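Local coordinates for protein alpha-1,2-mannosyltransferase (Ktr4), putative (Neosartorya fumigata, PDB 7BOP) that belongs to the glycolipid 2-alpha-mannosyltransferase family of GT-A-class glycosyltransferases and binds GDP and a manganese ion, at residues A[17-23]-A[29-41]. Numbering follows the deposited sequence.
Sequences SHGPSFI and EYNGMKRDPLLDP
An irregular antiparallel beta ribbon at the surface pairs Pro20–Phe22 with Tyr30–Met33. Ser21 N donates to Gly32 O at 2.9 Å, while Ser21 O receives Asn31 N at 2.7 Å. One residue thus faces two, and the register moves by one position between the non-hydrogen-bonded pairs Pro20–Met33 and Phe22–Tyr30: a beta bulge. The chain turns a corner at Gly32, whose phi of 93° would press a CB on the preceding carbonyl oxygen. Beyond the bulge, Ile23 N reaches Glu29 O (3.0 Å) in the carbonyl plane; before it, Lys34 N meets Gly19 O at 3.1 Å in a nearly straight bond, 169° at the hydrogen. Outside the paired residues, a weak bond runs from Arg35 N to Ser17 O.

Phe22 and Tyr30 project from the same face of the ribbon, their side chains crossing at about a right angle, with Phe22 CE1 3.9 Å from Tyr30 CB. With CG anti to the backbone N (chi1 172°), the Tyr30 ring presents its edge to Pro20, CE1 lying 3.7 Å from Pro20 CB, and one face to Gly32 N, 3.4 Å above its centre. The ring also rests on Pro377 of helix 376-382, and its hydroxyl bonds to Asp374 O, so the ribbon is tied to the C-terminal part of this GT-A-clan protein. Two residues past Gly32, the bent Lys34 chain lays CD against Pro20 O and CG beside Ser21 CA and CB. Met33 places CG and SD against His18 O, a buried carbonyl oxygen lacking any hydrogen-bond partner in the model. Before the strand, a water that donates to Arg35 O also lies 3.0 Å from OG of the poorly ordered Ser17, a tentative link.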
loop_
_atom_site.group_PDB
_atom_site.type_symbol
_atom_site.label_atom_id
_atom_site.label_comp_id
_atom_site.label_asym_id
_atom_site.label_seq_id
_atom_site.Cartn_x
_atom_site.Cartn_y
_atom_site.Cartn_z
ATOM N N SER A 17 -24.819 9.087 2.611
ATOM C CA SER A 17 -24.626 8.085 3.705
ATOM C C SER A 17 -23.140 7.904 4.029
ATOM O O SER A 17 -22.730 8.022 5.193
ATOM C CB SER A 17 -25.257 6.745 3.317
ATOM O OG SER A 17 -25.334 5.883 4.436
ATOM N N HIS A 18 -22.346 7.646 2.983
ATOM C CA HIS A 18 -20.868 7.580 3.075
ATOM C C HIS A 18 -20.164 8.961 3.130
ATOM O O HIS A 18 -18.940 9.036 2.947
ATOM C CB HIS A 18 -20.288 6.747 1.905
ATOM C CG HIS A 18 -20.423 7.397 0.557
ATOM N ND1 HIS A 18 -19.594 8.416 0.128
ATOM C CD2 HIS A 18 -21.292 7.171 -0.457
ATOM C CE1 HIS A 18 -19.951 8.790 -1.088
ATOM N NE2 HIS A 18 -20.977 8.050 -1.467
ATOM N N GLY A 19 -20.923 10.038 3.361
ATOM C CA GLY A 19 -20.373 11.387 3.421
ATOM C C GLY A 19 -19.638 11.695 4.718
ATOM O O GLY A 19 -19.595 10.865 5.637
ATOM N N PRO A 20 -19.043 12.898 4.796
ATOM C CA PRO A 20 -18.303 13.316 5.983
ATOM C C PRO A 20 -19.203 13.723 7.150
ATOM O O PRO A 20 -20.275 14.295 6.938
ATOM C CB PRO A 20 -17.505 14.523 5.485
ATOM C CG PRO A 20 -18.336 15.093 4.386
ATOM C CD PRO A 20 -18.980 13.913 3.722
ATOM N N SER A 21 -18.754 13.411 8.366
ATOM C CA SER A 21 -19.367 13.890 9.608
ATOM C C SER A 21 -18.562 15.086 10.110
ATOM O O SER A 21 -17.327 15.017 10.157
ATOM C CB SER A 21 -19.363 12.790 10.678
ATOM O OG SER A 21 -19.912 13.253 11.902
ATOM N N PHE A 22 -19.267 16.165 10.473
ATOM C CA PHE A 22 -18.665 17.362 11.082
ATOM C C PHE A 22 -19.238 17.590 12.492
ATOM O O PHE A 22 -20.430 17.351 12.717
ATOM C CB PHE A 22 -18.910 18.599 10.205
ATOM C CG PHE A 22 -18.226 18.546 8.861
ATOM C CD1 PHE A 22 -16.910 18.984 8.714
ATOM C CD2 PHE A 22 -18.896 18.066 7.736
ATOM C CE1 PHE A 22 -16.276 18.937 7.476
ATOM C CE2 PHE A 22 -18.265 18.017 6.498
ATOM C CZ PHE A 22 -16.954 18.452 6.368
ATOM N N ILE A 23 -18.391 18.040 13.428
ATOM C CA ILE A 23 -18.803 18.345 14.817
ATOM C C ILE A 23 -18.393 19.758 15.229
ATOM O O ILE A 23 -18.960 20.740 14.755
ATOM C CB ILE A 23 -18.241 17.321 15.840
ATOM C CG1 ILE A 23 -16.702 17.363 15.914
ATOM C CG2 ILE A 23 -18.721 15.913 15.498
ATOM C CD1 ILE A 23 -16.118 16.496 17.011
ATOM N N GLU A 29 -15.298 21.193 11.944
ATOM C CA GLU A 29 -14.337 20.142 12.271
ATOM C C GLU A 29 -14.762 18.795 11.671
ATOM O O GLU A 29 -15.725 18.190 12.136
ATOM C CB GLU A 29 -14.207 19.974 13.792
ATOM C CG GLU A 29 -13.920 21.238 14.587
ATOM C CD GLU A 29 -13.786 20.956 16.082
ATOM O OE1 GLU A 29 -14.572 21.519 16.879
ATOM O OE2 GLU A 29 -12.899 20.158 16.462
ATOM N N TYR A 30 -14.043 18.333 10.648
ATOM C CA TYR A 30 -14.253 16.987 10.091
ATOM C C TYR A 30 -13.965 15.936 11.161
ATOM O O TYR A 30 -12.970 16.041 11.876
ATOM C CB TYR A 30 -13.354 16.759 8.860
ATOM C CG TYR A 30 -13.365 15.337 8.334
ATOM C CD1 TYR A 30 -14.532 14.769 7.834
ATOM C CD2 TYR A 30 -12.206 14.558 8.343
ATOM C CE1 TYR A 30 -14.548 13.468 7.352
ATOM C CE2 TYR A 30 -12.211 13.258 7.873
ATOM C CZ TYR A 30 -13.372 12.715 7.373
ATOM O OH TYR A 30 -13.373 11.423 6.916
ATOM N N ASN A 31 -14.830 14.926 11.255
ATOM C CA ASN A 31 -14.763 13.928 12.331
ATOM C C ASN A 31 -14.917 12.474 11.844
ATOM O O ASN A 31 -15.354 11.606 12.594
ATOM C CB ASN A 31 -15.841 14.254 13.376
ATOM C CG ASN A 31 -15.607 13.558 14.709
ATOM O OD1 ASN A 31 -14.467 13.289 15.095
ATOM N ND2 ASN A 31 -16.691 13.259 15.421
ATOM N N GLY A 32 -14.524 12.206 10.605
ATOM C CA GLY A 32 -14.613 10.863 10.035
ATOM C C GLY A 32 -15.901 10.620 9.268
ATOM O O GLY A 32 -16.640 11.560 8.945
ATOM N N MET A 33 -16.180 9.352 8.979
ATOM C CA MET A 33 -17.342 9.010 8.167
ATOM C C MET A 33 -18.622 9.006 8.989
ATOM O O MET A 33 -18.598 8.633 10.155
ATOM C CB MET A 33 -17.161 7.662 7.488
ATOM C CG MET A 33 -17.976 7.593 6.218
ATOM S SD MET A 33 -17.501 6.265 5.143
ATOM C CE MET A 33 -15.803 6.544 4.751
ATOM N N LYS A 34 -19.718 9.453 8.374
ATOM C CA LYS A 34 -21.042 9.463 9.011
ATOM C C LYS A 34 -21.565 8.045 9.158
ATOM O O LYS A 34 -21.867 7.604 10.262
ATOM C CB LYS A 34 -22.063 10.274 8.192
ATOM C CG LYS A 34 -22.069 11.771 8.458
ATOM C CD LYS A 34 -22.831 12.553 7.387
ATOM C CE LYS A 34 -24.318 12.221 7.339
ATOM N NZ LYS A 34 -24.946 12.814 6.128
ATOM N N ARG A 35 -21.698 7.354 8.026
ATOM C CA ARG A 35 -22.146 5.964 8.013
ATOM C C ARG A 35 -21.187 5.145 7.170
ATOM O O ARG A 35 -21.091 5.321 5.956
ATOM C CB ARG A 35 -23.580 5.804 7.513
ATOM C CG ARG A 35 -24.181 4.498 8.027
ATOM C CD ARG A 35 -25.465 4.084 7.339
ATOM N NE ARG A 35 -25.816 2.704 7.697
ATOM C CZ ARG A 35 -25.283 1.603 7.158
ATOM N NH1 ARG A 35 -25.690 0.405 7.577
ATOM N NH2 ARG A 35 -24.342 1.678 6.209
ATOM N N ASP A 36 -20.476 4.251 7.834
ATOM C CA ASP A 36 -19.436 3.475 7.179
ATOM C C ASP A 36 -20.106 2.376 6.335
ATOM O O ASP A 36 -20.887 1.588 6.879
ATOM C CB ASP A 36 -18.514 2.898 8.256
ATOM C CG ASP A 36 -17.171 2.433 7.710
ATOM O OD1 ASP A 36 -17.100 1.882 6.590
ATOM O OD2 ASP A 36 -16.168 2.617 8.419
ATOM N N PRO A 37 -19.805 2.306 5.012
ATOM C CA PRO A 37 -20.312 1.207 4.168
ATOM C C PRO A 37 -19.932 -0.198 4.654
ATOM O O PRO A 37 -20.606 -1.167 4.308
ATOM C CB PRO A 37 -19.663 1.457 2.797
ATOM C CG PRO A 37 -19.223 2.861 2.816
ATOM C CD PRO A 37 -18.962 3.236 4.237
ATOM N N LEU A 38 -18.874 -0.299 5.448
ATOM C CA LEU A 38 -18.486 -1.567 6.054
ATOM C C LEU A 38 -19.542 -2.166 6.992
ATOM O O LEU A 38 -19.498 -3.361 7.264
ATOM C CB LEU A 38 -17.163 -1.414 6.799
ATOM C CG LEU A 38 -15.921 -1.201 5.936
ATOM C CD1 LEU A 38 -14.760 -0.743 6.806
ATOM C CD2 LEU A 38 -15.532 -2.452 5.152
ATOM N N LEU A 39 -20.456 -1.332 7.498
ATOM C CA LEU A 39 -21.610 -1.799 8.257
ATOM C C LEU A 39 -22.617 -2.586 7.405
ATOM O O LEU A 39 -23.325 -3.436 7.932
ATOM C CB LEU A 39 -22.326 -0.622 8.946
ATOM C CG LEU A 39 -21.550 0.185 9.995
ATOM C CD1 LEU A 39 -22.434 1.266 10.612
ATOM C CD2 LEU A 39 -21.000 -0.719 11.076
ATOM N N ASP A 40 -22.693 -2.309 6.110
ATOM C CA ASP A 40 -23.592 -3.064 5.218
ATOM C C ASP A 40 -23.116 -4.501 5.102
ATOM O O ASP A 40 -21.914 -4.749 5.199
ATOM C CB ASP A 40 -23.650 -2.460 3.808
ATOM C CG ASP A 40 -24.157 -1.020 3.798
ATOM O OD1 ASP A 40 -24.926 -0.652 4.700
ATOM O OD2 ASP A 40 -23.763 -0.254 2.898
ATOM N N PRO A 41 -24.052 -5.454 4.893
ATOM C CA PRO A 41 -23.652 -6.851 4.667
ATOM C C PRO A 41 -22.629 -6.902 3.531
ATOM O O PRO A 41 -22.878 -6.381 2.453
ATOM C CB PRO A 41 -24.978 -7.547 4.289
ATOM C CG PRO A 41 -26.041 -6.682 4.872
ATOM C CD PRO A 41 -25.516 -5.277 4.809
HETATM O O HOH W 1 -22.858 4.226 3.979
#